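Long-range contacts in 2,3-bisphosphoglycerate-independent phosphoglycerate mutase (Pyrococcus horikoshii, PDB 2ZKT), which probably interconverts 2-phosphoglycerate and 3-phosphoglycerate in glycolysis, as a metal-dependent, cofactor-independent phosphoglycerate mutase of the alkaline phosphatase superfamily: residues L40-G44 against L363-G367; I45-Q49 against E382-G386; P35-K39 against T375-G379; L8-G14 against I341-H347. One frame throughout, in Å; residues are numbered along the deposited sequence.

How the interactions relate
Interaction 4 holds one of two zinc ions, probably at the active site as in this superfamily; the parallel strands 8-12 and 341-344 lead to three of its ligands, and the second zinc lies about 4 Å from the His347 side chain. Strand 361-366 of interaction 1 is antiparallel to strand 339-344, with Ala366 O 2.7 Å from Ile341 N, and to strand 45-50 of interaction 2, where Leu363 N lies 2.8 Å from Gly47 O. Interactions 1 and 3 share helix 35-43, their centres about 8 Å apart. Interaction 3 meets interaction 2 at Lys376 N and Glu382 OE2, 3.1 Å apart. Calcium on Glu42 is a separate site, about 13 Å from the Ile341 side chain.

Interaction 1. Residues L40-G44 against L363-G367; sequences LAEIG and LLIAG. With CA (calcium ion), chain F.
This is a buried helix-on-sheet contact: the last turn of helix 35-43 lies against the end of strand 361-366, with no direct hydrogen bond between 40-44 and 363-367. Residues 40-43 are helical and 363-366 extended, with Ala41 CA 6.1 Å from Leu364 CA and Gly44 CA only 4.2 Å from Ala366 CA. Leu40 (m, t) points at the strand, its CB 4.1 Å from Leu364 CD1 and its CD2 4.0 Å from Ala366 CB. Ile43 (chi1 p) starts sideways but brings CD1 to 3.5 Å from Ala366 CB. Gly44 leaves helical angles at phi/psi -105/-152, and its CA approaches Ile365 O at 3.3 Å in a CA-H...O contact; a CB here would clash with that oxygen and with Ala366 CB. One water joins the ends, donating to Ile43 O (2.8 Å) and accepting from Gly367 N (3.0 Å). Glu42, which does not touch 363-367, binds calcium through its O at 2.4 Å, alongside three waters, Thr372 and Asp373. Gly44 leads from the helix straight into strand 45-50, whose Leu46 touches Ala41 and Leu364, while strand 339-344 borders the other edge of 361-366 and places Ile343 against Leu40 and Leu364.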
loop_
_atom_site.group_PDB
_atom_site.type_symbol
_atom_site.label_atom_id
_atom_site.label_comp_id
_atom_site.label_asym_id
_atom_site.label_seq_id
_atom_site.Cartn_x
_atom_site.Cartn_y
_atom_site.Cartn_z
ATOM N N LEU B 40 -3.083 13.230 -1.836
ATOM C CA LEU B 40 -4.283 13.946 -2.271
ATOM C C LEU B 40 -5.316 14.068 -1.138
ATOM O O LEU B 40 -5.961 15.117 -0.982
ATOM C CB LEU B 40 -4.907 13.233 -3.482
ATOM C CG LEU B 40 -4.149 13.393 -4.807
ATOM C CD1 LEU B 40 -4.847 12.565 -5.899
ATOM C CD2 LEU B 40 -4.102 14.873 -5.196
ATOM N N ALA B 41 -5.467 13.001 -0.344
ATOM C CA ALA B 41 -6.406 13.046 0.779
ATOM C C ALA B 41 -5.894 14.084 1.777
ATOM O O ALA B 41 -6.673 14.777 2.446
ATOM C CB ALA B 41 -6.494 11.675 1.461
ATOM N N GLU B 42 -4.574 14.199 1.861
ATOM C CA GLU B 42 -3.973 15.131 2.801
ATOM C C GLU B 42 -4.259 16.591 2.462
ATOM O O GLU B 42 -4.603 17.359 3.342
ATOM C CB GLU B 42 -2.464 14.865 2.903
ATOM C CG GLU B 42 -1.778 15.513 4.108
ATOM C CD GLU B 42 -1.538 17.005 3.920
ATOM O OE1 GLU B 42 -0.888 17.377 2.910
ATOM O OE2 GLU B 42 -1.990 17.804 4.777
ATOM N N ILE B 43 -4.134 16.990 1.196
ATOM C CA ILE B 43 -4.418 18.391 0.845
ATOM C C ILE B 43 -5.878 18.565 0.394
ATOM O O ILE B 43 -6.342 19.687 0.146
ATOM C CB ILE B 43 -3.455 18.922 -0.279
ATOM C CG1 ILE B 43 -3.295 17.879 -1.393
ATOM C CG2 ILE B 43 -2.086 19.225 0.309
ATOM C CD1 ILE B 43 -4.436 17.814 -2.361
ATOM N N GLY B 44 -6.600 17.444 0.301
ATOM C CA GLY B 44 -7.997 17.498 -0.111
ATOM C C GLY B 44 -9.007 17.301 1.014
ATOM O O GLY B 44 -8.749 17.601 2.191
ATOM N N LEU B 363 -14.368 8.310 -0.742
ATOM C CA LEU B 363 -14.315 9.336 -1.774
ATOM C C LEU B 363 -13.342 10.444 -1.385
ATOM O O LEU B 363 -13.286 10.853 -0.229
ATOM C CB LEU B 363 -15.717 9.960 -1.950
ATOM C CG LEU B 363 -15.838 11.300 -2.708
ATOM C CD1 LEU B 363 -15.297 11.133 -4.136
ATOM C CD2 LEU B 363 -17.298 11.759 -2.750
ATOM N N LEU B 364 -12.580 10.939 -2.356
ATOM C CA LEU B 364 -11.678 12.037 -2.071
ATOM C C LEU B 364 -11.778 13.053 -3.210
ATOM O O LEU B 364 -11.991 12.688 -4.371
ATOM C CB LEU B 364 -10.235 11.536 -1.906
ATOM C CG LEU B 364 -9.279 11.300 -3.087
ATOM C CD1 LEU B 364 -8.924 12.608 -3.780
ATOM C CD2 LEU B 364 -7.994 10.668 -2.539
ATOM N N ILE B 365 -11.653 14.330 -2.858
ATOM C CA ILE B 365 -11.682 15.403 -3.833
ATOM C C ILE B 365 -10.548 16.361 -3.473
ATOM O O ILE B 365 -10.402 16.767 -2.305
ATOM C CB ILE B 365 -13.019 16.174 -3.804
ATOM C CG1 ILE B 365 -14.183 15.203 -4.050
ATOM C CG2 ILE B 365 -13.001 17.273 -4.866
ATOM C CD1 ILE B 365 -15.561 15.860 -3.930
ATOM N N ALA B 366 -9.739 16.716 -4.469
ATOM C CA ALA B 366 -8.622 17.623 -4.243
ATOM C C ALA B 366 -8.467 18.554 -5.441
ATOM O O ALA B 366 -8.830 18.198 -6.568
ATOM C CB ALA B 366 -7.333 16.826 -4.015
ATOM N N GLY B 367 -7.931 19.749 -5.194
ATOM C CA GLY B 367 -7.752 20.709 -6.274
ATOM C C GLY B 367 -8.168 22.119 -5.883
ATOM O O GLY B 367 -8.449 22.396 -4.710
HETATM CA CA CA F . -5.571 18.431 5.255
HETATM O O HOH W 1 -7.398 16.467 4.196
HETATM O O HOH W 2 -3.842 19.688 4.974
HETATM O O HOH W 3 -4.755 16.601 6.340
HETATM O O HOH W 4 -6.810 20.549 -2.509
#

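Interaction 2. Residues I45-Q49 against E382-G386; sequences ILGQQ and EAMKG
Strand 45-49 is overlaid by helix 380-383 and the type I turn Ala383-Gly386, in which Gly386 N bonds to Ala383 O at 3.1 Å. The backbones come closest at Leu46 and Gly386, CA to CA 4.1 Å, and no direct hydrogen bond joins them. Leu46 points at the turn with chi1 off-well at -99° and chi2 p, which sets CD2 3.7 Å from Glu382 CG and 3.9 Å from Ala383 N. Glu382 (t, p) sends OE2 to the backbone N of Lys376. The small Ala383 fits close, CB 3.3 Å from Gly47 O. Gln48 (m, t, chi3 81°) stretches along the turn, its CG 3.6 Å from Ala383 O and its OE1 3.5 Å from Met384 CG; a water donates to Ala383 O (3.0 Å) and accepts weakly from Gln48 NE2 (3.4 Å). Gly386 CA lies 2.9 Å from Leu46 O, a CA-H...O contact so short that a CB would clash with that oxygen. Beyond Gly386 the chain pairs with this strand, Leu388 bonding to Leu46. The arrangement is the connection from strand 361-366 to strand 391-392, a short helix and a type I turn, packed over strand 45-50 in an alkaline phosphatase-like alpha/beta fold.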
loop_
_atom_site.group_PDB
_atom_site.type_symbol
_atom_site.label_atom_id
_atom_site.label_comp_id
_atom_site.label_asym_id
_atom_site.label_seq_id
_atom_site.Cartn_x
_atom_site.Cartn_y
_atom_site.Cartn_z
ATOM N N ILE B 45 -10.170 16.771 0.642
ATOM C CA ILE B 45 -11.244 16.524 1.578
ATOM C C ILE B 45 -11.774 15.129 1.272
ATOM O O ILE B 45 -11.801 14.708 0.109
ATOM C CB ILE B 45 -12.350 17.607 1.404
ATOM C CG1 ILE B 45 -13.369 17.529 2.541
ATOM C CG2 ILE B 45 -13.044 17.461 0.046
ATOM C CD1 ILE B 45 -14.396 18.674 2.503
ATOM N N LEU B 46 -12.194 14.411 2.313
ATOM C CA LEU B 46 -12.715 13.053 2.164
ATOM C C LEU B 46 -14.194 12.901 2.545
ATOM O O LEU B 46 -14.763 13.717 3.281
ATOM C CB LEU B 46 -11.885 12.090 3.026
ATOM C CG LEU B 46 -10.770 11.238 2.385
ATOM C CD1 LEU B 46 -9.842 12.082 1.546
ATOM C CD2 LEU B 46 -10.002 10.524 3.505
ATOM N N GLY B 47 -14.804 11.822 2.049
ATOM C CA GLY B 47 -16.194 11.529 2.359
ATOM C C GLY B 47 -16.541 10.083 2.004
ATOM O O GLY B 47 -15.703 9.332 1.503
ATOM N N GLN B 48 -17.792 9.698 2.273
ATOM C CA GLN B 48 -18.286 8.358 1.967
ATOM C C GLN B 48 -19.480 8.567 1.057
ATOM O O GLN B 48 -20.303 9.464 1.296
ATOM C CB GLN B 48 -18.795 7.631 3.218
ATOM C CG GLN B 48 -17.869 7.598 4.395
ATOM C CD GLN B 48 -18.439 6.757 5.535
ATOM O OE1 GLN B 48 -18.330 5.526 5.520
ATOM N NE2 GLN B 48 -19.061 7.414 6.521
ATOM N N GLN B 49 -19.595 7.755 0.015
ATOM C CA GLN B 49 -20.745 7.916 -0.872
ATOM C C GLN B 49 -21.491 6.616 -1.050
ATOM O O GLN B 49 -20.880 5.543 -1.152
ATOM C CB GLN B 49 -20.316 8.455 -2.248
ATOM C CG GLN B 49 -19.426 7.524 -3.058
ATOM C CD GLN B 49 -20.203 6.626 -4.021
ATOM O OE1 GLN B 49 -21.437 6.562 -3.996
ATOM N NE2 GLN B 49 -19.468 5.921 -4.870
ATOM N N GLU B 382 -10.775 6.522 7.350
ATOM C CA GLU B 382 -10.412 7.931 7.251
ATOM C C GLU B 382 -11.592 8.700 6.602
ATOM O O GLU B 382 -11.953 9.798 7.036
ATOM C CB GLU B 382 -9.136 8.058 6.400
ATOM C CG GLU B 382 -8.336 9.350 6.596
ATOM C CD GLU B 382 -7.554 9.394 7.914
ATOM O OE1 GLU B 382 -7.264 8.320 8.483
ATOM O OE2 GLU B 382 -7.208 10.503 8.370
ATOM N N ALA B 383 -12.201 8.104 5.576
ATOM C CA ALA B 383 -13.325 8.740 4.894
ATOM C C ALA B 383 -14.504 8.927 5.848
ATOM O O ALA B 383 -15.334 9.816 5.705
ATOM C CB ALA B 383 -13.733 7.838 3.726
ATOM N N MET B 384 -14.582 8.013 6.838
ATOM C CA MET B 384 -15.608 8.134 7.867
ATOM C C MET B 384 -15.445 9.436 8.670
ATOM O O MET B 384 -16.338 9.882 9.382
ATOM C CB MET B 384 -15.472 6.932 8.816
ATOM C CG MET B 384 -16.215 5.677 8.334
ATOM S SD MET B 384 -15.912 4.261 9.410
ATOM C CE MET B 384 -15.415 3.079 8.142
ATOM N N LYS B 385 -14.238 10.037 8.559
ATOM C CA LYS B 385 -13.961 11.285 9.285
ATOM C C LYS B 385 -13.808 12.481 8.327
ATOM O O LYS B 385 -13.455 13.587 8.724
ATOM C CB LYS B 385 -12.661 11.118 10.088
ATOM C CG LYS B 385 -12.705 9.956 11.081
ATOM C CD LYS B 385 -11.410 9.867 11.906
ATOM C CE LYS B 385 -10.154 9.734 11.033
ATOM N NZ LYS B 385 -8.986 9.551 11.895
ATOM N N GLY B 386 -14.065 12.274 7.036
ATOM C CA GLY B 386 -13.917 13.363 6.077
ATOM C C GLY B 386 -14.955 14.475 6.179
ATOM O O GLY B 386 -16.108 14.252 6.555
HETATM O O HOH W 5 -18.152 10.705 6.352
#

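Interaction 3. Residues P35-K39 against T375-G379; sequences PNMDK and TKRFG
Residues 35-39 form the first turn of helix 35-43, with Lys39 N bonded to Pro35 O at 3.1 Å, while 375-379 is an irregular loop running past it to Gly379, the N-cap of helix 380-383. The backbones meet at Asp38 and Arg377, CA to CA 4.0 Å. Lys376, at phi/psi -111/-34, breaks the otherwise extended run of the loop. Its O faces Asp38 O at 2.9 Å, two acceptors that cannot bond to each other. Asp38 (chi1 m) leaves the helix sideways and accepts the one direct hydrogen bond of the contact, Phe378 N to Asp38 OD1, 3.1 Å and nearly straight at 174°. Its OD2 rests 3.2 Å from Arg377 CG; the arginine side chain (m, t) leads away and ends near Arg377 of the second subunit, like charge against like. Met37 (m, t) points at Phe378 (chi1 t), giving a Met-aromatic contact: Met37 SD lies 3.8 Å from Phe378 CD2 and 4.9 Å from the ring centroid, obliquely at 67° to the normal. Met37 also packs on Ile320 and Ile327 of helix 313-331, and Phe378 on Leu364. The chemistry is thus divided between two neighbouring helix residues: Asp38 fixes the loop through a backbone amide, while sulfur and ring seal the buried side.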
loop_
_atom_site.group_PDB
_atom_site.type_symbol
_atom_site.label_atom_id
_atom_site.label_comp_id
_atom_site.label_asym_id
_atom_site.label_seq_id
_atom_site.Cartn_x
_atom_site.Cartn_y
_atom_site.Cartn_z
ATOM N N PRO B 35 0.895 5.999 -1.538
ATOM C CA PRO B 35 1.377 7.345 -1.189
ATOM C C PRO B 35 0.754 8.520 -1.951
ATOM O O PRO B 35 0.666 9.620 -1.411
ATOM C CB PRO B 35 2.887 7.232 -1.415
ATOM C CG PRO B 35 2.982 6.272 -2.569
ATOM C CD PRO B 35 1.974 5.200 -2.166
ATOM N N ASN B 36 0.323 8.298 -3.200
ATOM C CA ASN B 36 -0.273 9.373 -4.008
ATOM C C ASN B 36 -1.704 9.726 -3.591
ATOM O O ASN B 36 -2.050 10.905 -3.475
ATOM C CB ASN B 36 -0.210 9.012 -5.504
ATOM C CG ASN B 36 1.217 9.116 -6.064
ATOM O OD1 ASN B 36 1.777 10.205 -6.154
ATOM N ND2 ASN B 36 1.809 7.974 -6.419
ATOM N N MET B 37 -2.539 8.720 -3.358
ATOM C CA MET B 37 -3.899 9.008 -2.915
ATOM C C MET B 37 -3.839 9.600 -1.487
ATOM O O MET B 37 -4.643 10.478 -1.139
ATOM C CB MET B 37 -4.777 7.740 -2.983
ATOM C CG MET B 37 -5.114 7.339 -4.440
ATOM S SD MET B 37 -6.237 5.920 -4.667
ATOM C CE MET B 37 -5.064 4.524 -4.812
ATOM N N ASP B 38 -2.876 9.149 -0.668
ATOM C CA ASP B 38 -2.729 9.683 0.697
ATOM C C ASP B 38 -2.332 11.167 0.625
ATOM O O ASP B 38 -2.768 11.978 1.447
ATOM C CB ASP B 38 -1.645 8.926 1.493
ATOM C CG ASP B 38 -2.032 7.472 1.795
ATOM O OD1 ASP B 38 -3.134 7.043 1.363
ATOM O OD2 ASP B 38 -1.227 6.763 2.462
ATOM N N LYS B 39 -1.490 11.511 -0.350
ATOM C CA LYS B 39 -1.054 12.892 -0.533
ATOM C C LYS B 39 -2.274 13.743 -0.906
ATOM O O LYS B 39 -2.478 14.841 -0.367
ATOM C CB LYS B 39 -0.003 12.965 -1.654
ATOM C CG LYS B 39 0.448 14.380 -1.991
ATOM C CD LYS B 39 0.473 14.609 -3.503
ATOM C CE LYS B 39 1.516 13.721 -4.190
ATOM N NZ LYS B 39 2.493 14.495 -5.023
ATOM N N THR B 375 -7.955 15.035 7.282
ATOM C CA THR B 375 -7.667 13.631 7.015
ATOM C C THR B 375 -6.240 13.579 6.429
ATOM O O THR B 375 -5.814 14.510 5.723
ATOM C CB THR B 375 -8.655 13.018 5.986
ATOM O OG1 THR B 375 -8.679 13.833 4.801
ATOM C CG2 THR B 375 -10.064 12.919 6.566
ATOM N N LYS B 376 -5.518 12.492 6.712
ATOM C CA LYS B 376 -4.134 12.339 6.248
ATOM C C LYS B 376 -3.914 11.271 5.177
ATOM O O LYS B 376 -3.050 11.439 4.314
ATOM C CB LYS B 376 -3.215 12.043 7.447
ATOM C CG LYS B 376 -3.170 13.147 8.501
ATOM C CD LYS B 376 -2.641 14.455 7.913
ATOM C CE LYS B 376 -2.550 15.555 8.974
ATOM N NZ LYS B 376 -2.034 16.855 8.414
ATOM N N ARG B 377 -4.668 10.170 5.233
ATOM C CA ARG B 377 -4.534 9.095 4.245
ATOM C C ARG B 377 -5.869 8.753 3.595
ATOM O O ARG B 377 -6.928 9.198 4.054
ATOM C CB ARG B 377 -3.959 7.829 4.889
ATOM C CG ARG B 377 -2.474 7.903 5.204
ATOM C CD ARG B 377 -1.996 6.599 5.829
ATOM N NE ARG B 377 -2.816 6.236 6.984
ATOM C CZ ARG B 377 -2.887 6.950 8.109
ATOM N NH1 ARG B 377 -2.178 8.072 8.237
ATOM N NH2 ARG B 377 -3.681 6.548 9.102
ATOM N N PHE B 378 -5.825 7.956 2.528
ATOM C CA PHE B 378 -7.055 7.577 1.837
ATOM C C PHE B 378 -7.476 6.167 2.235
ATOM O O PHE B 378 -6.822 5.190 1.885
ATOM C CB PHE B 378 -6.877 7.671 0.310
ATOM C CG PHE B 378 -8.165 7.486 -0.468
ATOM C CD1 PHE B 378 -9.326 8.192 -0.107
ATOM C CD2 PHE B 378 -8.227 6.608 -1.555
ATOM C CE1 PHE B 378 -10.526 8.028 -0.810
ATOM C CE2 PHE B 378 -9.428 6.434 -2.273
ATOM C CZ PHE B 378 -10.584 7.147 -1.896
ATOM N N GLY B 379 -8.575 6.070 2.981
ATOM C CA GLY B 379 -9.067 4.772 3.417
ATOM C C GLY B 379 -10.489 4.880 3.945
ATOM O O GLY B 379 -10.955 5.979 4.269
#

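Interaction 4. Residues L8-G14 against I341-H347; sequences LLIILDG and IAITGDH. With ZN (zinc ion), chain G.
Strand 341-344 runs parallel to strand 8-12, axes 4.7 Å apart at 12°, in register Leu8-Ile341, Leu9-Ala342, Ile10-Ile343 and Ile11-Thr344. Ile341 (t, t) lies on the face of Leu8 and Ile10, its CD1 3.9 Å from Ile10 CD1. Ala342 is bonded both ways, N to Leu8 O at 2.9 Å and O from Ile10 N at 2.7 Å; its CB, on the other face, meets Leu9 CD1 at 3.7 Å. Ile343 returns to the first face, CG1 3.8 Å from Ile10 CB. Thr344 repeats the ladder, N to Ile10 O 2.9 Å and O from Leu12 N 2.8 Å; its hydroxyl is hydrogen-bonded to Pro362 O. Gly345 is the first residue past the strand, its CA 3.5 Å from Leu12 O. Asp346 leaves sideways, and chi1 p brings its carboxylate to the other segment: OD1 takes a weak hydrogen bond from Gly14 N (3.3 Å), OD2 binds zinc at 2.3 Å. His347 (chi1 p) adds NE2 at 2.4 Å; Asp13 OD1 (2.3 Å) and Ser60 are the remaining zinc ligands. Bound zinc thus offsets the repulsion of two carboxylates (Asp13 OD2 to Asp346 OD2 3.4 Å), and Asp13 OD2 turns to His300 in a weak hydrogen bond.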
loop_
_atom_site.group_PDB
_atom_site.type_symbol
_atom_site.label_atom_id
_atom_site.label_comp_id
_atom_site.label_asym_id
_atom_site.label_seq_id
_atom_site.Cartn_x
_atom_site.Cartn_y
_atom_site.Cartn_z
ATOM N N LEU B 8 -11.506 15.866 -13.266
ATOM C CA LEU B 8 -10.930 14.539 -13.453
ATOM C C LEU B 8 -11.527 13.572 -12.420
ATOM O O LEU B 8 -11.140 13.564 -11.245
ATOM C CB LEU B 8 -9.395 14.586 -13.331
ATOM C CG LEU B 8 -8.651 13.257 -13.515
ATOM C CD1 LEU B 8 -9.135 12.512 -14.758
ATOM C CD2 LEU B 8 -7.177 13.558 -13.610
ATOM N N LEU B 9 -12.482 12.768 -12.874
ATOM C CA LEU B 9 -13.139 11.817 -12.009
ATOM C C LEU B 9 -12.567 10.418 -12.247
ATOM O O LEU B 9 -12.700 9.845 -13.342
ATOM C CB LEU B 9 -14.651 11.833 -12.272
ATOM C CG LEU B 9 -15.481 10.809 -11.483
ATOM C CD1 LEU B 9 -15.153 10.919 -10.003
ATOM C CD2 LEU B 9 -16.970 11.037 -11.737
ATOM N N ILE B 10 -11.942 9.870 -11.204
ATOM C CA ILE B 10 -11.320 8.552 -11.279
ATOM C C ILE B 10 -12.078 7.483 -10.485
ATOM O O ILE B 10 -12.304 7.625 -9.275
ATOM C CB ILE B 10 -9.853 8.665 -10.797
ATOM C CG1 ILE B 10 -9.097 9.610 -11.751
ATOM C CG2 ILE B 10 -9.183 7.291 -10.729
ATOM C CD1 ILE B 10 -7.645 9.797 -11.396
ATOM N N ILE B 11 -12.487 6.420 -11.180
ATOM C CA ILE B 11 -13.207 5.327 -10.541
ATOM C C ILE B 11 -12.398 4.027 -10.479
ATOM O O ILE B 11 -11.957 3.481 -11.511
ATOM C CB ILE B 11 -14.543 5.017 -11.267
ATOM C CG1 ILE B 11 -15.509 6.210 -11.124
ATOM C CG2 ILE B 11 -15.165 3.741 -10.700
ATOM C CD1 ILE B 11 -15.853 6.558 -9.680
ATOM N N LEU B 12 -12.201 3.542 -9.253
ATOM C CA LEU B 12 -11.492 2.294 -9.024
ATOM C C LEU B 12 -12.596 1.291 -8.684
ATOM O O LEU B 12 -12.988 1.145 -7.528
ATOM C CB LEU B 12 -10.510 2.450 -7.859
ATOM C CG LEU B 12 -9.552 3.642 -8.014
ATOM C CD1 LEU B 12 -8.484 3.535 -6.951
ATOM C CD2 LEU B 12 -8.917 3.651 -9.401
ATOM N N ASP B 13 -13.105 0.631 -9.725
ATOM C CA ASP B 13 -14.192 -0.342 -9.628
ATOM C C ASP B 13 -14.107 -1.270 -8.408
ATOM O O ASP B 13 -13.071 -1.894 -8.149
ATOM C CB ASP B 13 -14.233 -1.162 -10.929
ATOM C CG ASP B 13 -15.639 -1.581 -11.319
ATOM O OD1 ASP B 13 -16.171 -2.528 -10.694
ATOM O OD2 ASP B 13 -16.220 -0.948 -12.243
ATOM N N GLY B 14 -15.209 -1.342 -7.660
ATOM C CA GLY B 14 -15.268 -2.196 -6.477
ATOM C C GLY B 14 -14.269 -1.856 -5.376
ATOM O O GLY B 14 -13.943 -2.704 -4.545
ATOM N N ILE B 341 -9.713 17.146 -8.950
ATOM C CA ILE B 341 -9.689 15.693 -9.025
ATOM C C ILE B 341 -10.507 14.970 -7.952
ATOM O O ILE B 341 -10.480 15.318 -6.762
ATOM C CB ILE B 341 -8.227 15.163 -9.004
ATOM C CG1 ILE B 341 -8.220 13.644 -9.212
ATOM C CG2 ILE B 341 -7.565 15.521 -7.691
ATOM C CD1 ILE B 341 -6.826 13.054 -9.383
ATOM N N ALA B 342 -11.244 13.951 -8.397
ATOM C CA ALA B 342 -12.068 13.160 -7.501
ATOM C C ALA B 342 -11.758 11.685 -7.731
ATOM O O ALA B 342 -11.627 11.231 -8.874
ATOM C CB ALA B 342 -13.556 13.445 -7.751
ATOM N N ILE B 343 -11.628 10.932 -6.645
ATOM C CA ILE B 343 -11.332 9.512 -6.761
ATOM C C ILE B 343 -12.235 8.698 -5.847
ATOM O O ILE B 343 -12.407 9.016 -4.667
ATOM C CB ILE B 343 -9.859 9.224 -6.389
ATOM C CG1 ILE B 343 -8.925 9.988 -7.336
ATOM C CG2 ILE B 343 -9.591 7.718 -6.448
ATOM C CD1 ILE B 343 -7.453 9.925 -6.960
ATOM N N THR B 344 -12.828 7.646 -6.391
ATOM C CA THR B 344 -13.668 6.787 -5.570
ATOM C C THR B 344 -13.966 5.492 -6.320
ATOM O O THR B 344 -13.351 5.171 -7.327
ATOM C CB THR B 344 -14.975 7.538 -5.265
ATOM O OG1 THR B 344 -15.712 6.821 -4.269
ATOM C CG2 THR B 344 -15.834 7.639 -6.531
ATOM N N GLY B 345 -14.916 4.721 -5.772
ATOM C CA GLY B 345 -15.374 3.542 -6.492
ATOM C C GLY B 345 -16.866 3.667 -6.803
ATOM O O GLY B 345 -17.611 4.351 -6.113
ATOM N N ASP B 346 -17.283 3.028 -7.912
ATOM C CA ASP B 346 -18.709 3.031 -8.229
ATOM C C ASP B 346 -19.511 2.216 -7.203
ATOM O O ASP B 346 -20.733 2.293 -7.119
ATOM C CB ASP B 346 -18.899 2.458 -9.639
ATOM C CG ASP B 346 -18.261 1.077 -9.725
ATOM O OD1 ASP B 346 -17.195 0.899 -9.127
ATOM O OD2 ASP B 346 -18.820 0.207 -10.392
ATOM N N HIS B 347 -18.776 1.387 -6.424
ATOM C CA HIS B 347 -19.426 0.607 -5.372
ATOM C C HIS B 347 -18.414 -0.236 -4.578
ATOM O O HIS B 347 -17.229 -0.303 -4.892
ATOM C CB HIS B 347 -20.482 -0.297 -6.024
ATOM C CG HIS B 347 -19.811 -1.286 -6.945
ATOM N ND1 HIS B 347 -19.058 -2.324 -6.500
ATOM C CD2 HIS B 347 -19.864 -1.342 -8.344
ATOM C CE1 HIS B 347 -18.671 -2.992 -7.606
ATOM N NE2 HIS B 347 -19.137 -2.425 -8.725
HETATM ZN ZN ZN G . -18.345 -1.929 -10.977
#